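Local coordinates for NikO protein (Streptomyces tendae, PDB 4FQD), which is an enolpyruvyl transferase of the MurA subfamily, essential in the biosynthesis of the antibiotic nikkomycin, at residues V28-T40 against V259-W271. The protein carries 4 engineered substitutions. Numbering follows the deposited sequence.
Sequences VRTSGFKHSLVTT and VTLIPDLIEVVTW
S31, G32 and F33 run against I262, P263 and D264 where the chain passes twice between the two domains of the EPSP synthase fold, a beta/alpha inverse barrel; each crossover leads from a strand in one domain to a helix in the other. A single beta bridge, G32 with P263, ties the two connections: F33 N donates to I262 O (2.7 Å) and D264 N to S31 O (2.7 Å). Lacking a CB, G32 lets L261 CB come to 4.1 Å from its CA. L261 then spreads its methyls over helix 34-44, CD1 against L37 CB and CD2 against S36 and T40, while I53 of strand 50-54 packs against L261 and L37.

F33 suits its place as a flat, apolar filler. With CG anti to the backbone N (chi1 -161°), its ring lies under L265, whose CG sits over the centre of one face in a CH-pi contact; H35 CB sits nearer the rim of the opposite face. An aspartate suits D264's place because its two oxygens serve both helices: D264 OD1 accepts from E267 N, capping helix 265-278. D264 OD2 accepts from K34 N (3.1 Å) in the first turn of helix 34-44.

V28 CG1 packs directly over the six-membered ring of W271, 3.8 Å from its centroid. E267 reaches back along an extended chain (chi1 -176°), and its OE1 takes an almost straight bond from S31 N (2.8 Å, 168° at the hydrogen). Replacing it with an alanine would probably leave S31 N and the indole N-H of W271 without their acceptors and free the loop before G32 to shift. In the second shell, W271 NE1 donates to the anti lone pair of E267 OE2, steadying the carboxylate. One water lies within hydrogen-bonding distance of R29 O and, at 2.7 Å, of E267 OE2.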
loop_
_atom_site.group_PDB
_atom_site.type_symbol
_atom_site.label_atom_id
_atom_site.label_comp_id
_atom_site.label_asym_id
_atom_site.label_seq_id
_atom_site.Cartn_x
_atom_site.Cartn_y
_atom_site.Cartn_z
ATOM N N VAL A 28 -8.027 31.845 -2.334
ATOM C CA VAL A 28 -9.164 31.045 -2.771
ATOM C C VAL A 28 -10.054 30.678 -1.590
ATOM O O VAL A 28 -9.565 30.389 -0.498
ATOM C CB VAL A 28 -8.713 29.754 -3.489
ATOM C CG1 VAL A 28 -8.114 30.079 -4.846
ATOM C CG2 VAL A 28 -7.721 28.984 -2.633
ATOM N N ARG A 29 -11.364 30.703 -1.808
ATOM C CA ARG A 29 -12.304 30.271 -0.784
ATOM C C ARG A 29 -12.974 28.969 -1.200
ATOM O O ARG A 29 -13.437 28.827 -2.333
ATOM C CB ARG A 29 -13.346 31.357 -0.488
ATOM C CG ARG A 29 -14.166 31.794 -1.690
ATOM C CD ARG A 29 -15.205 32.834 -1.300
ATOM N NE ARG A 29 -16.162 32.323 -0.321
ATOM C CZ ARG A 29 -16.468 32.939 0.816
ATOM N NH1 ARG A 29 -15.893 34.094 1.125
ATOM N NH2 ARG A 29 -17.353 32.402 1.647
ATOM N N THR A 30 -13.009 28.013 -0.280
ATOM C CA THR A 30 -13.576 26.704 -0.566
ATOM C C THR A 30 -15.089 26.702 -0.408
ATOM O O THR A 30 -15.658 27.559 0.269
ATOM C CB THR A 30 -12.982 25.624 0.358
ATOM O OG1 THR A 30 -13.223 25.980 1.725
ATOM C CG2 THR A 30 -11.485 25.491 0.130
ATOM N N SER A 31 -15.737 25.733 -1.045
ATOM C CA SER A 31 -17.165 25.519 -0.865
ATOM C C SER A 31 -17.378 24.311 0.038
ATOM O O SER A 31 -16.439 23.564 0.315
ATOM C CB SER A 31 -17.857 25.310 -2.211
ATOM O OG SER A 31 -17.780 26.478 -3.011
ATOM N N GLY A 32 -18.611 24.125 0.496
ATOM C CA GLY A 32 -18.934 23.031 1.395
ATOM C C GLY A 32 -18.763 21.666 0.761
ATOM O O GLY A 32 -18.769 21.533 -0.464
ATOM N N PHE A 33 -18.610 20.651 1.605
ATOM C CA PHE A 33 -18.416 19.281 1.145
ATOM C C PHE A 33 -19.640 18.784 0.384
ATOM O O PHE A 33 -20.748 18.743 0.918
ATOM C CB PHE A 33 -18.124 18.357 2.330
ATOM C CG PHE A 33 -17.478 17.054 1.946
ATOM C CD1 PHE A 33 -16.930 16.875 0.685
ATOM C CD2 PHE A 33 -17.421 16.004 2.850
ATOM C CE1 PHE A 33 -16.335 15.674 0.336
ATOM C CE2 PHE A 33 -16.830 14.802 2.507
ATOM C CZ PHE A 33 -16.285 14.636 1.249
ATOM N N LYS A 34 -19.418 18.415 -0.873
ATOM C CA LYS A 34 -20.461 17.878 -1.739
ATOM C C LYS A 34 -21.131 16.646 -1.139
ATOM O O LYS A 34 -22.354 16.510 -1.181
ATOM C CB LYS A 34 -19.860 17.520 -3.097
ATOM C CG LYS A 34 -20.704 16.572 -3.924
ATOM C CD LYS A 34 -19.957 16.121 -5.166
ATOM C CE LYS A 34 -20.756 15.091 -5.943
ATOM N NZ LYS A 34 -20.026 14.620 -7.151
ATOM N N HIS A 35 -20.323 15.753 -0.581
ATOM C CA HIS A 35 -20.831 14.495 -0.048
ATOM C C HIS A 35 -21.579 14.680 1.273
ATOM O O HIS A 35 -22.528 13.951 1.561
ATOM C CB HIS A 35 -19.693 13.481 0.093
ATOM C CG HIS A 35 -19.045 13.123 -1.209
ATOM N ND1 HIS A 35 -17.679 13.147 -1.393
ATOM C CD2 HIS A 35 -19.577 12.737 -2.393
ATOM C CE1 HIS A 35 -17.398 12.791 -2.633
ATOM N NE2 HIS A 35 -18.531 12.535 -3.262
ATOM N N SER A 36 -21.155 15.659 2.068
ATOM C CA SER A 36 -21.854 15.989 3.307
ATOM C C SER A 36 -23.192 16.646 2.999
ATOM O O SER A 36 -24.167 16.468 3.728
ATOM C CB SER A 36 -21.011 16.917 4.180
ATOM O OG SER A 36 -19.904 16.232 4.733
ATOM N N LEU A 37 -23.221 17.416 1.915
ATOM C CA LEU A 37 -24.449 18.045 1.452
ATOM C C LEU A 37 -25.498 16.993 1.117
ATOM O O LEU A 37 -26.663 17.127 1.485
ATOM C CB LEU A 37 -24.167 18.910 0.225
ATOM C CG LEU A 37 -25.387 19.388 -0.562
ATOM C CD1 LEU A 37 -26.284 20.262 0.296
ATOM C CD2 LEU A 37 -24.946 20.131 -1.804
ATOM N N VAL A 38 -25.070 15.947 0.420
ATOM C CA VAL A 38 -25.957 14.853 0.043
ATOM C C VAL A 38 -26.554 14.168 1.269
ATOM O O VAL A 38 -27.767 13.977 1.354
ATOM C CB VAL A 38 -25.220 13.805 -0.815
ATOM C CG1 VAL A 38 -26.048 12.534 -0.941
ATOM C CG2 VAL A 38 -24.889 14.379 -2.186
ATOM N N THR A 39 -25.697 13.811 2.222
ATOM C CA THR A 39 -26.134 13.092 3.413
ATOM C C THR A 39 -26.982 13.957 4.345
ATOM O O THR A 39 -27.879 13.455 5.020
ATOM C CB THR A 39 -24.941 12.510 4.193
ATOM O OG1 THR A 39 -23.992 13.548 4.463
ATOM C CG2 THR A 39 -24.267 11.412 3.387
ATOM N N THR A 40 -26.695 15.254 4.381
ATOM C CA THR A 40 -27.475 16.180 5.194
ATOM C C THR A 40 -28.876 16.343 4.610
ATOM O O THR A 40 -29.870 16.340 5.337
ATOM C CB THR A 40 -26.798 17.559 5.295
ATOM O OG1 THR A 40 -25.491 17.411 5.861
ATOM C CG2 THR A 40 -27.619 18.498 6.167
ATOM N N VAL A 259 -26.985 23.894 10.279
ATOM C CA VAL A 259 -25.700 23.228 10.099
ATOM C C VAL A 259 -24.810 23.929 9.071
ATOM O O VAL A 259 -25.258 24.298 7.986
ATOM C CB VAL A 259 -25.887 21.734 9.726
ATOM C CG1 VAL A 259 -26.777 21.590 8.500
ATOM C CG2 VAL A 259 -24.540 21.057 9.510
ATOM N N THR A 260 -23.547 24.125 9.435
ATOM C CA THR A 260 -22.562 24.689 8.523
ATOM C C THR A 260 -21.660 23.583 7.986
ATOM O O THR A 260 -20.913 22.961 8.742
ATOM C CB THR A 260 -21.699 25.753 9.220
ATOM O OG1 THR A 260 -22.545 26.767 9.774
ATOM C CG2 THR A 260 -20.733 26.385 8.231
ATOM N N LEU A 261 -21.736 23.341 6.681
ATOM C CA LEU A 261 -20.990 22.252 6.057
ATOM C C LEU A 261 -19.482 22.381 6.225
ATOM O O LEU A 261 -18.929 23.481 6.198
ATOM C CB LEU A 261 -21.321 22.148 4.567
ATOM C CG LEU A 261 -22.710 21.635 4.193
ATOM C CD1 LEU A 261 -22.839 21.503 2.682
ATOM C CD2 LEU A 261 -23.001 20.310 4.878
ATOM N N ILE A 262 -18.828 21.240 6.403
ATOM C CA ILE A 262 -17.376 21.174 6.407
ATOM C C ILE A 262 -16.885 21.514 4.999
ATOM O O ILE A 262 -17.510 21.117 4.014
ATOM C CB ILE A 262 -16.892 19.767 6.851
ATOM C CG1 ILE A 262 -15.370 19.708 6.972
ATOM C CG2 ILE A 262 -17.402 18.688 5.905
ATOM C CD1 ILE A 262 -14.866 18.406 7.555
ATOM N N PRO A 263 -15.795 22.294 4.897
ATOM C CA PRO A 263 -15.221 22.623 3.588
ATOM C C PRO A 263 -14.929 21.370 2.768
ATOM O O PRO A 263 -14.540 20.348 3.334
ATOM C CB PRO A 263 -13.921 23.334 3.954
ATOM C CG PRO A 263 -14.224 23.987 5.256
ATOM C CD PRO A 263 -15.134 23.034 5.987
ATOM N N ASP A 264 -15.133 21.455 1.455
ATOM C CA ASP A 264 -14.964 20.308 0.568
ATOM C C ASP A 264 -13.557 19.730 0.680
ATOM O O ASP A 264 -12.572 20.414 0.407
ATOM C CB ASP A 264 -15.271 20.695 -0.879
ATOM C CG ASP A 264 -15.460 19.489 -1.778
ATOM O OD1 ASP A 264 -14.447 18.897 -2.208
ATOM O OD2 ASP A 264 -16.625 19.133 -2.060
ATOM N N LEU A 265 -13.481 18.468 1.089
ATOM C CA LEU A 265 -12.211 17.812 1.372
ATOM C C LEU A 265 -11.309 17.727 0.145
ATOM O O LEU A 265 -10.117 18.023 0.219
ATOM C CB LEU A 265 -12.454 16.410 1.939
ATOM C CG LEU A 265 -13.378 16.321 3.155
ATOM C CD1 LEU A 265 -13.453 14.896 3.676
ATOM C CD2 LEU A 265 -12.915 17.263 4.246
ATOM N N ILE A 266 -11.882 17.325 -0.983
ATOM C CA ILE A 266 -11.104 17.150 -2.203
ATOM C C ILE A 266 -10.745 18.493 -2.834
ATOM O O ILE A 266 -9.719 18.619 -3.503
ATOM C CB ILE A 266 -11.837 16.255 -3.222
ATOM C CG1 ILE A 266 -12.362 14.994 -2.533
ATOM C CG2 ILE A 266 -10.912 15.877 -4.369
ATOM C CD1 ILE A 266 -11.284 14.180 -1.845
ATOM N N GLU A 267 -11.583 19.502 -2.612
ATOM C CA GLU A 267 -11.280 20.841 -3.102
ATOM C C GLU A 267 -10.051 21.389 -2.387
ATOM O O GLU A 267 -9.212 22.052 -2.998
ATOM C CB GLU A 267 -12.465 21.788 -2.914
ATOM C CG GLU A 267 -12.224 23.174 -3.497
ATOM C CD GLU A 267 -13.335 24.157 -3.185
ATOM O OE1 GLU A 267 -14.323 23.756 -2.533
ATOM O OE2 GLU A 267 -13.216 25.334 -3.590
ATOM N N VAL A 268 -9.949 21.104 -1.092
ATOM C CA VAL A 268 -8.787 21.506 -0.308
ATOM C C VAL A 268 -7.529 20.852 -0.866
ATOM O O VAL A 268 -6.513 21.517 -1.072
ATOM C CB VAL A 268 -8.943 21.134 1.181
ATOM C CG1 VAL A 268 -7.649 21.399 1.937
ATOM C CG2 VAL A 268 -10.095 21.906 1.803
ATOM N N VAL A 269 -7.610 19.548 -1.114
ATOM C CA VAL A 269 -6.513 18.802 -1.719
ATOM C C VAL A 269 -6.132 19.410 -3.064
ATOM O O VAL A 269 -4.950 19.590 -3.364
ATOM C CB VAL A 269 -6.892 17.320 -1.928
ATOM C CG1 VAL A 269 -5.797 16.586 -2.692
ATOM C CG2 VAL A 269 -7.163 16.646 -0.593
ATOM N N THR A 270 -7.146 19.739 -3.858
ATOM C CA THR A 270 -6.946 20.305 -5.188
ATOM C C THR A 270 -6.177 21.622 -5.141
ATOM O O THR A 270 -5.273 21.850 -5.944
ATOM C CB THR A 270 -8.292 20.530 -5.907
ATOM O OG1 THR A 270 -9.020 19.297 -5.960
ATOM C CG2 THR A 270 -8.065 21.041 -7.321
ATOM N N TRP A 271 -6.534 22.483 -4.194
ATOM C CA TRP A 271 -5.889 23.786 -4.078
ATOM C C TRP A 271 -4.481 23.697 -3.497
ATOM O O TRP A 271 -3.604 24.482 -3.858
ATOM C CB TRP A 271 -6.750 24.750 -3.257
ATOM C CG TRP A 271 -7.971 25.218 -3.982
ATOM C CD1 TRP A 271 -9.269 25.027 -3.611
ATOM C CD2 TRP A 271 -8.009 25.948 -5.214
ATOM N NE1 TRP A 271 -10.114 25.598 -4.532
ATOM C CE2 TRP A 271 -9.364 26.170 -5.527
ATOM C CE3 TRP A 271 -7.028 26.440 -6.082
ATOM C CZ2 TRP A 271 -9.764 26.859 -6.668
ATOM C CZ3 TRP A 271 -7.426 27.124 -7.213
ATOM C CH2 TRP A 271 -8.783 27.328 -7.497
HETATM O O HOH W 1 -15.044 27.270 -4.235
#